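Local atomic coordinates of FERM, RhoGEF and pleckstrin domain protein 2 (Danio rerio, PDB entry 6D21), a protein that probably acts as a guanine nucleotide exchange factor that activates RAC1, and carries a FERM domain, the part described here, linked to membrane targeting. Residues 107-112 and 146-151; 111-116 and 184-189; 124-129 and 168-173; 133-138 and 162-167. All coordinates share one frame; numbering follows the deposited sequence.

Interaction 1: 107-112 and 146-151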
# COMPACT_ATOMS: atom_id res chain seq x y z
N ASP A 107 -4.32 5.03 3.13
CA ASP A 107 -3.47 5.80 2.23
C ASP A 107 -4.00 7.22 2.08
O ASP A 107 -3.23 8.17 1.95
CB ASP A 107 -3.39 5.12 0.85
CG ASP A 107 -2.57 3.82 0.87
OD1 ASP A 107 -1.98 3.50 1.93
OD2 ASP A 107 -2.51 3.12 -0.17
N LEU A 108 -5.32 7.36 2.08
CA LEU A 108 -5.96 8.67 1.90
C LEU A 108 -5.65 9.54 3.10
O LEU A 108 -5.29 10.71 2.97
CB LEU A 108 -7.47 8.50 1.73
CG LEU A 108 -8.35 9.61 1.19
CD1 LEU A 108 -7.87 10.12 -0.19
CD2 LEU A 108 -9.79 9.11 1.13
N LEU A 109 -5.79 8.97 4.29
CA LEU A 109 -5.53 9.73 5.50
C LEU A 109 -4.05 10.06 5.70
O LEU A 109 -3.73 11.14 6.19
CB LEU A 109 -6.05 8.97 6.72
CG LEU A 109 -5.76 9.62 8.07
CD1 LEU A 109 -6.36 11.01 8.14
CD2 LEU A 109 -6.28 8.73 9.19
N ASP A 110 -3.14 9.16 5.34
CA ASP A 110 -1.74 9.46 5.66
C ASP A 110 -1.01 10.08 4.47
O ASP A 110 0.19 10.33 4.54
CB ASP A 110 -1.01 8.21 6.20
CG ASP A 110 -0.81 7.11 5.18
OD1 ASP A 110 -0.92 7.36 3.96
OD2 ASP A 110 -0.51 5.97 5.61
N GLY A 111 -1.75 10.32 3.39
CA GLY A 111 -1.26 11.12 2.28
C GLY A 111 -0.49 10.37 1.21
O GLY A 111 0.03 10.99 0.28
N ARG A 112 -0.41 9.05 1.33
CA ARG A 112 0.20 8.27 0.27
C ARG A 112 -0.63 8.44 -1.00
O ARG A 112 -0.10 8.66 -2.09
CB ARG A 112 0.30 6.79 0.65
CG ARG A 112 1.16 6.52 1.87
CD ARG A 112 1.82 5.17 1.77
NE ARG A 112 3.18 5.28 1.25
CZ ARG A 112 4.27 5.09 1.98
NH1 ARG A 112 4.16 4.76 3.26
NH2 ARG A 112 5.48 5.23 1.44
N MET A 146 -15.63 13.08 14.79
CA MET A 146 -14.90 12.06 15.55
C MET A 146 -14.13 11.06 14.69
O MET A 146 -13.43 10.20 15.23
CB MET A 146 -15.86 11.31 16.47
CG MET A 146 -16.45 12.18 17.56
SD MET A 146 -15.21 12.96 18.62
CE MET A 146 -14.49 11.53 19.42
N ASN A 147 -14.26 11.15 13.37
CA ASN A 147 -13.48 10.32 12.45
C ASN A 147 -12.74 11.16 11.42
O ASN A 147 -13.33 11.98 10.73
CB ASN A 147 -14.39 9.32 11.73
CG ASN A 147 -15.03 8.34 12.67
OD1 ASN A 147 -14.60 7.19 12.77
ND2 ASN A 147 -16.08 8.78 13.37
N LYS A 148 -11.44 10.95 11.29
CA LYS A 148 -10.69 11.69 10.30
C LYS A 148 -10.41 10.80 9.09
O LYS A 148 -9.85 9.72 9.22
CB LYS A 148 -9.40 12.25 10.89
CG LYS A 148 -8.64 13.14 9.93
CD LYS A 148 -7.58 13.96 10.64
CE LYS A 148 -7.53 15.37 10.06
NZ LYS A 148 -6.14 15.76 9.69
N LEU A 149 -10.85 11.26 7.92
CA LEU A 149 -10.68 10.51 6.68
C LEU A 149 -9.67 11.18 5.76
O LEU A 149 -9.01 10.52 4.96
CB LEU A 149 -12.02 10.38 5.96
CG LEU A 149 -13.13 9.81 6.83
CD1 LEU A 149 -14.49 10.12 6.25
CD2 LEU A 149 -12.93 8.32 6.96
N LEU A 150 -9.56 12.50 5.88
CA LEU A 150 -8.69 13.30 5.03
C LEU A 150 -7.68 14.06 5.88
O LEU A 150 -8.00 14.47 6.98
CB LEU A 150 -9.52 14.29 4.18
CG LEU A 150 -10.63 13.68 3.33
CD1 LEU A 150 -11.26 14.71 2.39
CD2 LEU A 150 -10.06 12.52 2.54
N PRO A 151 -6.46 14.26 5.37
CA PRO A 151 -5.43 14.98 6.13
C PRO A 151 -5.89 16.40 6.53
O PRO A 151 -5.69 16.79 7.68
CB PRO A 151 -4.24 15.02 5.17
CG PRO A 151 -4.47 13.85 4.22
CD PRO A 151 -5.96 13.73 4.08
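Leu108 and Leu150 run alongside each other in the same direction, CG of Leu108 resting 3.6 Å from CD2 of Leu150. With Leu149 they form the buried part of the contact, which helix 117-132 covers: Leu108 also meets Leu123, and Leu150 meets Ala120. The side chain of Leu149 packs on Ala124 and Val128 of the same helix, and its backbone O lies 3.6 Å from CA of Leu109.

Toward solvent the contact continues over partly exposed Leu109 and the exposed Lys148 and Pro151. CG of Leu109 is anti to the backbone N (chi1 176°), and its CD1 reaches the aliphatic part of Lys148, 3.6 Å from CG; the two side chains cross at about a right angle. The ring of Pro151 settles on two carbonyls near the C-terminal end of helix 94-110, with CD 3.3 Å from Leu108 O and CG 3.4 Å from Leu109 O. No hydrogen bond joins the segments. Asp110 OD1 accepts from Arg112 N at 3.2 Å, forming an Asx turn that shapes the exit of the chain through Gly111, whose phi is positive. Such packing of an irregular interhelical segment over a helix end belongs to the all-helical central lobe of the FERM domain.

Interaction 2: 111-116 and 184-189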
# COMPACT_ATOMS: atom_id res chain seq x y z
N GLY A 111 -1.75 10.32 3.39
CA GLY A 111 -1.26 11.12 2.28
C GLY A 111 -0.49 10.37 1.21
O GLY A 111 0.03 10.99 0.28
N ARG A 112 -0.41 9.05 1.33
CA ARG A 112 0.20 8.27 0.27
C ARG A 112 -0.63 8.44 -1.00
O ARG A 112 -0.10 8.66 -2.09
CB ARG A 112 0.30 6.79 0.65
CG ARG A 112 1.16 6.52 1.87
CD ARG A 112 1.82 5.17 1.77
NE ARG A 112 3.18 5.28 1.25
CZ ARG A 112 4.27 5.09 1.98
NH1 ARG A 112 4.16 4.76 3.26
NH2 ARG A 112 5.48 5.23 1.44
N LEU A 113 -1.94 8.34 -0.84
CA LEU A 113 -2.85 8.53 -1.96
C LEU A 113 -3.19 10.00 -2.11
O LEU A 113 -4.19 10.47 -1.56
CB LEU A 113 -4.13 7.72 -1.75
CG LEU A 113 -5.16 7.85 -2.86
CD1 LEU A 113 -4.54 7.39 -4.18
CD2 LEU A 113 -6.41 7.07 -2.52
N SER A 114 -2.35 10.75 -2.81
CA SER A 114 -2.69 12.14 -3.08
C SER A 114 -3.56 12.21 -4.33
O SER A 114 -3.37 11.43 -5.27
CB SER A 114 -1.44 13.00 -3.24
OG SER A 114 -0.59 12.45 -4.22
N CYS A 115 -4.52 13.13 -4.32
CA CYS A 115 -5.45 13.31 -5.43
C CYS A 115 -6.09 14.68 -5.29
O CYS A 115 -5.79 15.42 -4.35
CB CYS A 115 -6.51 12.21 -5.43
SG CYS A 115 -7.39 11.99 -3.84
N THR A 116 -6.98 15.04 -6.21
CA THR A 116 -7.65 16.34 -6.11
C THR A 116 -8.58 16.33 -4.89
O THR A 116 -8.94 15.28 -4.38
CB THR A 116 -8.47 16.68 -7.38
OG1 THR A 116 -9.45 15.67 -7.62
CG2 THR A 116 -7.55 16.78 -8.59
N ARG A 184 -8.78 2.91 -8.24
CA ARG A 184 -7.92 2.21 -9.17
C ARG A 184 -7.63 3.06 -10.41
O ARG A 184 -6.72 2.74 -11.17
CB ARG A 184 -8.54 0.88 -9.59
CG ARG A 184 -9.69 1.02 -10.56
CD ARG A 184 -9.80 -0.21 -11.43
NE ARG A 184 -10.95 -0.14 -12.31
CZ ARG A 184 -10.89 0.16 -13.60
NH1 ARG A 184 -12.00 0.20 -14.32
NH2 ARG A 184 -9.72 0.41 -14.18
N LYS A 185 -8.39 4.14 -10.60
CA LYS A 185 -8.21 4.99 -11.77
C LYS A 185 -7.36 6.21 -11.47
O LYS A 185 -7.23 7.10 -12.30
CB LYS A 185 -9.58 5.41 -12.34
CG LYS A 185 -10.35 4.25 -12.96
CD LYS A 185 -11.56 4.71 -13.76
CE LYS A 185 -12.86 4.44 -13.03
NZ LYS A 185 -13.19 2.98 -13.03
N LEU A 186 -6.79 6.26 -10.27
CA LEU A 186 -5.94 7.39 -9.87
C LEU A 186 -4.47 7.07 -10.09
O LEU A 186 -4.02 5.95 -9.85
CB LEU A 186 -6.17 7.75 -8.40
CG LEU A 186 -7.63 8.10 -8.10
CD1 LEU A 186 -7.82 8.32 -6.60
CD2 LEU A 186 -8.05 9.35 -8.92
N GLU A 187 -3.73 8.08 -10.51
CA GLU A 187 -2.31 7.93 -10.80
C GLU A 187 -1.51 7.44 -9.60
O GLU A 187 -0.55 6.68 -9.75
CB GLU A 187 -1.75 9.26 -11.30
CG GLU A 187 -0.33 9.21 -11.81
CD GLU A 187 0.13 10.56 -12.32
OE1 GLU A 187 0.36 10.68 -13.54
OE2 GLU A 187 0.26 11.50 -11.50
N MET A 188 -1.91 7.87 -8.40
CA MET A 188 -1.16 7.51 -7.21
C MET A 188 -1.63 6.23 -6.50
O MET A 188 -1.09 5.88 -5.45
CB MET A 188 -1.21 8.67 -6.20
CG MET A 188 -0.46 9.89 -6.71
SD MET A 188 1.31 9.50 -6.77
CE MET A 188 1.70 9.54 -5.02
N PHE A 189 -2.63 5.55 -7.04
CA PHE A 189 -3.14 4.32 -6.45
C PHE A 189 -2.06 3.25 -6.41
O PHE A 189 -1.49 2.90 -7.44
CB PHE A 189 -4.35 3.81 -7.22
CG PHE A 189 -4.83 2.44 -6.76
CD1 PHE A 189 -5.41 2.27 -5.51
CD2 PHE A 189 -4.70 1.33 -7.58
CE1 PHE A 189 -5.85 1.02 -5.09
CE2 PHE A 189 -5.15 0.07 -7.17
CZ PHE A 189 -5.72 -0.08 -5.93
O HOH W 1 -3.72 10.34 -7.80
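Met188 bends its chain over the backbone of 112-114, while Leu113 pushes a methyl group into the turn that carries Met188. The two side chains thus each address the main chain of the other segment. Met188 is folded at chi2 (-68°) and again at chi3 (-74°), which curls it alongside Ser114: CG lies 3.6 Å from Ser114 OG, and the terminal CE reaches to 3.5 Å from Arg112 O. Leu113, its CG anti to the backbone N, aims CD1 at the peptide between Met188 and Phe189, 3.9 Å from Phe189 N. The same methyl meets Leu186 tip to tip, the two CD1 atoms 4.2 Å apart, and CD1 of Leu186 also touches Cys115 CB at 4.3 Å. An alanine in place of Met188 would probably open a gap beside Ser114 and leave the Arg112 carbonyl without its methyl cover.

Polar linkage comes through one water, which donates to Ser114 O at 2.8 Å and accepts from Met188 N at 3.1 Å. The partners are held in tight turns: Leu113 is the centre of an inverse gamma turn, and Leu186 to Phe189 form a type I beta turn.

Around this meeting of two loops, Leu113 packs on Ile104 and Leu108 of helix 94-110, and both Leu113 and Leu186 touch Leu123 of helix 117-132. Met188 also touches Phe193 and His219, the latter between strands 212-217 and 220-226, so the contact lies where the helical central lobe meets the PH-like C-terminal lobe.

Interaction 3: 124-129 and 168-173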
# COMPACT_ATOMS: atom_id res chain seq x y z
N ALA A 124 -14.18 9.78 0.29
CA ALA A 124 -14.60 9.86 1.68
C ALA A 124 -16.13 9.66 1.81
O ALA A 124 -16.60 9.04 2.77
CB ALA A 124 -14.18 11.20 2.29
N SER A 125 -16.89 10.17 0.84
CA SER A 125 -18.35 10.08 0.90
C SER A 125 -18.81 8.63 0.80
O SER A 125 -19.76 8.24 1.45
CB SER A 125 -19.01 10.92 -0.18
OG SER A 125 -18.96 10.31 -1.46
N HIS A 126 -18.13 7.82 -0.01
CA HIS A 126 -18.41 6.39 -0.06
C HIS A 126 -17.95 5.65 1.20
O HIS A 126 -18.61 4.71 1.66
CB HIS A 126 -17.76 5.74 -1.29
CG HIS A 126 -18.48 6.05 -2.56
ND1 HIS A 126 -19.75 5.60 -2.82
CD2 HIS A 126 -18.11 6.80 -3.63
CE1 HIS A 126 -20.13 6.04 -4.01
NE2 HIS A 126 -19.16 6.77 -4.52
N LEU A 127 -16.82 6.08 1.74
CA LEU A 127 -16.33 5.52 2.98
C LEU A 127 -17.33 5.80 4.11
O LEU A 127 -17.56 4.94 4.97
CB LEU A 127 -14.95 6.06 3.31
CG LEU A 127 -13.83 5.54 2.39
CD1 LEU A 127 -12.52 6.29 2.67
CD2 LEU A 127 -13.60 4.03 2.57
N VAL A 128 -17.95 6.96 4.11
CA VAL A 128 -18.95 7.25 5.13
C VAL A 128 -20.18 6.35 4.93
O VAL A 128 -20.74 5.83 5.89
CB VAL A 128 -19.38 8.75 5.14
CG1 VAL A 128 -20.51 8.97 6.13
CG2 VAL A 128 -18.20 9.65 5.51
N GLN A 129 -20.58 6.16 3.67
CA GLN A 129 -21.73 5.32 3.37
C GLN A 129 -21.48 3.92 3.89
O GLN A 129 -22.37 3.30 4.47
CB GLN A 129 -22.01 5.29 1.86
CG GLN A 129 -23.26 4.51 1.46
CD GLN A 129 -24.55 5.16 1.96
OE1 GLN A 129 -24.69 6.39 1.96
NE2 GLN A 129 -25.50 4.34 2.39
N THR A 168 -27.70 6.98 -1.25
CA THR A 168 -28.77 6.40 -0.44
C THR A 168 -29.06 4.95 -0.83
O THR A 168 -29.17 4.63 -2.01
CB THR A 168 -30.07 7.22 -0.57
OG1 THR A 168 -29.84 8.53 -0.04
CG2 THR A 168 -31.18 6.56 0.22
N GLY A 169 -29.14 4.09 0.18
CA GLY A 169 -29.47 2.69 -0.02
C GLY A 169 -28.30 1.76 -0.32
O GLY A 169 -28.45 0.54 -0.32
N GLN A 170 -27.12 2.32 -0.57
CA GLN A 170 -25.99 1.47 -0.91
C GLN A 170 -25.41 0.75 0.31
O GLN A 170 -25.14 1.36 1.35
CB GLN A 170 -24.91 2.27 -1.63
CG GLN A 170 -25.27 2.56 -3.07
CD GLN A 170 -24.32 3.53 -3.72
OE1 GLN A 170 -23.10 3.50 -3.47
NE2 GLN A 170 -24.86 4.43 -4.55
N THR A 171 -25.24 -0.55 0.14
CA THR A 171 -24.71 -1.44 1.17
C THR A 171 -23.22 -1.20 1.37
O THR A 171 -22.58 -0.60 0.51
CB THR A 171 -24.95 -2.91 0.78
OG1 THR A 171 -24.14 -3.24 -0.36
CG2 THR A 171 -26.42 -3.14 0.42
N PRO A 172 -22.66 -1.66 2.50
CA PRO A 172 -21.20 -1.60 2.71
C PRO A 172 -20.38 -2.27 1.59
O PRO A 172 -19.35 -1.73 1.20
CB PRO A 172 -21.01 -2.34 4.03
CG PRO A 172 -22.27 -2.04 4.79
CD PRO A 172 -23.37 -2.04 3.74
N ALA A 173 -20.84 -3.41 1.09
CA ALA A 173 -20.11 -4.09 0.01
C ALA A 173 -20.15 -3.29 -1.29
O ALA A 173 -19.16 -3.24 -2.02
CB ALA A 173 -20.67 -5.50 -0.22
O HOH W 2 -26.81 8.34 1.48
O HOH W 3 -23.77 1.15 4.03
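Gln129 supplies the direct hydrogen bond of this contact, its NE2 donating to Gln170 O at 3.2 Å with an N-H...O angle of 153°. The acceptor is used on a lone pair, in the carbonyl plane, although it stands somewhat out of the plane of the Gln129 amide. CG of Gln129 is anti to the backbone N (chi1 -176°), and a bend at chi2 brings the amide to the Gln170 carbonyl. The same NE2 also donates to Asp134 OD1, its strongest polar partner, while OE1 has a weak bond from His164 NE2.

Two waters add indirect links. One donates to Gln129 O at 2.6 Å and to Gln170 O at 3.0 Å, so that the Gln170 carbonyl accepts both from this water and from the side-chain amide. Another donates to Gln129 OE1 at 2.9 Å and reaches Thr168 OG1 through a weak bond. An alanine at Gln129 would probably leave Asp134 without one of its donors and Gln170 O dependent on its water.

Nonbonded packing is sparser. CG of Gln129 lies 4.2 Å from CB of Gln170, the side chains crossing at about a right angle. Beyond, Gln170 OE1 comes to the edge of the His126 ring, 3.9 Å from CE1 and near the ring plane; the ring itself stacks on His167.

Thr171 is the N-cap of helix 172-183, its OG1 accepting from Glu174 N. A buried glutamine of one helix thus grips the loop leading into the capped start of another, within the helical bundle of the FERM central lobe.

Interaction 4: 133-138 and 162-167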
# COMPACT_ATOMS: atom_id res chain seq x y z
N GLY A 133 -23.94 4.13 6.85
CA GLY A 133 -25.17 4.05 6.08
C GLY A 133 -25.63 5.33 5.40
O GLY A 133 -24.81 6.18 5.04
N ASP A 134 -26.95 5.48 5.23
CA ASP A 134 -27.53 6.59 4.47
C ASP A 134 -27.25 7.98 5.07
O ASP A 134 -26.91 8.11 6.25
CB ASP A 134 -29.05 6.39 4.32
CG ASP A 134 -29.41 5.25 3.36
OD1 ASP A 134 -28.52 4.73 2.64
OD2 ASP A 134 -30.61 4.89 3.32
N TYR A 135 -27.40 9.01 4.24
CA TYR A 135 -27.18 10.39 4.69
C TYR A 135 -28.17 10.84 5.77
O TYR A 135 -29.38 10.67 5.64
CB TYR A 135 -27.27 11.37 3.52
CG TYR A 135 -27.27 12.82 3.96
CD1 TYR A 135 -26.10 13.46 4.35
CD2 TYR A 135 -28.46 13.56 4.00
CE1 TYR A 135 -26.10 14.78 4.77
CE2 TYR A 135 -28.47 14.88 4.42
CZ TYR A 135 -27.29 15.49 4.80
OH TYR A 135 -27.29 16.80 5.22
N ASP A 136 -27.61 11.40 6.84
CA ASP A 136 -28.37 12.06 7.90
C ASP A 136 -27.56 13.28 8.30
O ASP A 136 -26.36 13.16 8.55
CB ASP A 136 -28.61 11.12 9.09
CG ASP A 136 -29.26 11.82 10.28
OD1 ASP A 136 -30.50 11.91 10.31
OD2 ASP A 136 -28.52 12.26 11.19
N ASP A 137 -28.19 14.44 8.34
CA ASP A 137 -27.49 15.68 8.66
C ASP A 137 -26.70 15.57 9.96
O ASP A 137 -25.49 15.80 9.98
CB ASP A 137 -28.46 16.85 8.76
CG ASP A 137 -27.74 18.17 9.01
OD1 ASP A 137 -26.53 18.25 8.69
OD2 ASP A 137 -28.39 19.11 9.51
N LEU A 138 -27.40 15.20 11.04
CA LEU A 138 -26.81 15.16 12.38
C LEU A 138 -25.77 14.05 12.56
O LEU A 138 -24.74 14.27 13.20
CB LEU A 138 -27.92 15.00 13.43
CG LEU A 138 -28.95 16.13 13.54
CD1 LEU A 138 -30.09 15.77 14.50
CD2 LEU A 138 -28.29 17.43 13.96
N GLU A 162 -22.47 16.52 1.14
CA GLU A 162 -23.21 16.77 -0.08
C GLU A 162 -23.17 15.54 -0.99
O GLU A 162 -24.21 15.06 -1.44
CB GLU A 162 -22.65 18.00 -0.80
CG GLU A 162 -23.40 18.42 -2.05
CD GLU A 162 -22.81 19.68 -2.69
OE1 GLU A 162 -21.77 20.18 -2.20
OE2 GLU A 162 -23.40 20.17 -3.68
N LEU A 163 -21.98 15.02 -1.24
CA LEU A 163 -21.83 13.85 -2.08
C LEU A 163 -22.45 12.59 -1.45
O LEU A 163 -22.96 11.72 -2.15
CB LEU A 163 -20.36 13.60 -2.39
CG LEU A 163 -19.70 14.65 -3.28
CD1 LEU A 163 -18.20 14.37 -3.42
CD2 LEU A 163 -20.37 14.68 -4.64
N HIS A 164 -22.39 12.50 -0.12
CA HIS A 164 -22.96 11.35 0.59
C HIS A 164 -24.49 11.27 0.41
O HIS A 164 -25.08 10.20 0.55
CB HIS A 164 -22.59 11.43 2.07
CG HIS A 164 -23.09 10.28 2.89
ND1 HIS A 164 -23.28 10.37 4.25
CD2 HIS A 164 -23.44 9.02 2.55
CE1 HIS A 164 -23.71 9.21 4.71
NE2 HIS A 164 -23.82 8.37 3.70
N ARG A 165 -25.13 12.39 0.08
CA ARG A 165 -26.58 12.40 -0.18
C ARG A 165 -26.95 11.57 -1.41
O ARG A 165 -28.09 11.14 -1.55
CB ARG A 165 -27.09 13.84 -0.36
CG ARG A 165 -27.05 14.70 0.91
CD ARG A 165 -27.65 16.08 0.69
NE ARG A 165 -28.79 16.33 1.56
CZ ARG A 165 -30.05 16.48 1.15
NH1 ARG A 165 -30.33 16.42 -0.15
NH2 ARG A 165 -31.02 16.70 2.02
N ARG A 166 -25.99 11.35 -2.30
CA ARG A 166 -26.23 10.58 -3.52
C ARG A 166 -26.26 9.07 -3.29
O ARG A 166 -26.80 8.34 -4.12
CB ARG A 166 -25.15 10.88 -4.56
CG ARG A 166 -24.93 12.34 -4.89
CD ARG A 166 -23.78 12.45 -5.87
NE ARG A 166 -23.56 13.81 -6.36
CZ ARG A 166 -22.60 14.14 -7.22
NH1 ARG A 166 -21.76 13.21 -7.67
NH2 ARG A 166 -22.47 15.40 -7.62
N HIS A 167 -25.68 8.60 -2.20
CA HIS A 167 -25.41 7.17 -2.07
C HIS A 167 -26.48 6.44 -1.27
O HIS A 167 -26.20 5.41 -0.66
CB HIS A 167 -24.04 6.93 -1.41
CG HIS A 167 -22.92 7.75 -1.99
ND1 HIS A 167 -22.87 8.11 -3.32
CD2 HIS A 167 -21.81 8.26 -1.41
CE1 HIS A 167 -21.77 8.82 -3.54
NE2 HIS A 167 -21.11 8.92 -2.40
O HOH W 2 -26.81 8.34 1.48
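His164 reaches across to Gly133, NE2 donating to the Gly133 O at 2.8 Å with an N-H...O angle of 140°. The acceptor lies in the plane of the imidazole, and CG of His164 is anti to the backbone N, which sends the ring toward 133-138. At the other nitrogen, ND1 is hydrogen-bonded to Asp140 OD2; a ring with acceptors at both nitrogens is consistent with a cationic form, which the aspartate would probably stabilise. A water adds a second polar link, accepting from Tyr135 N at 2.9 Å and donating to His164 O at 2.7 Å.

These bonds join the end of helix 157-164 to the connection between helices 117-132 and 137-146 in the helical central lobe of the FERM domain, where Asp136 is the N-cap of helix 137-146, its OD2 accepting a hydrogen bond from Ala139 N.

Two CH-pi contacts are made over ring faces. CB of Tyr135 lies 4.3 Å from the centroid of the His164 ring, 12° off the normal. Tyr135 in turn receives CG of Arg165 over its centre, 3.5 Å from the centroid, on the face opposite the one near Asp137 N. Arg165 then bends at chi3, bringing NE to 3.2 Å from Tyr135 CE2, but its guanidinium is steeply inclined to the phenol ring and does not stack on it.

How the interactions relate
From the N terminus, the end of helix 94-110 and the turn after it serve interactions 1 and 2, which share Gly111 and Arg112. Interaction 1 closes the loop that runs through helices 117-132 and 137-146 to residue 146. Interaction 2 closes a longer one, as far as the exit of helix 172-183, and both 3 and 4 are nested inside it. Interaction 4 is nested in turn within 3, and interaction 1 crosses both. Interactions 3 and 4 touch, with Ser125 OG 2.7 Å from His167 NE2, and share a water; 1 reaches 3 through Leu149 and Val128. The four contacts tie five helices of the central lobe to one another.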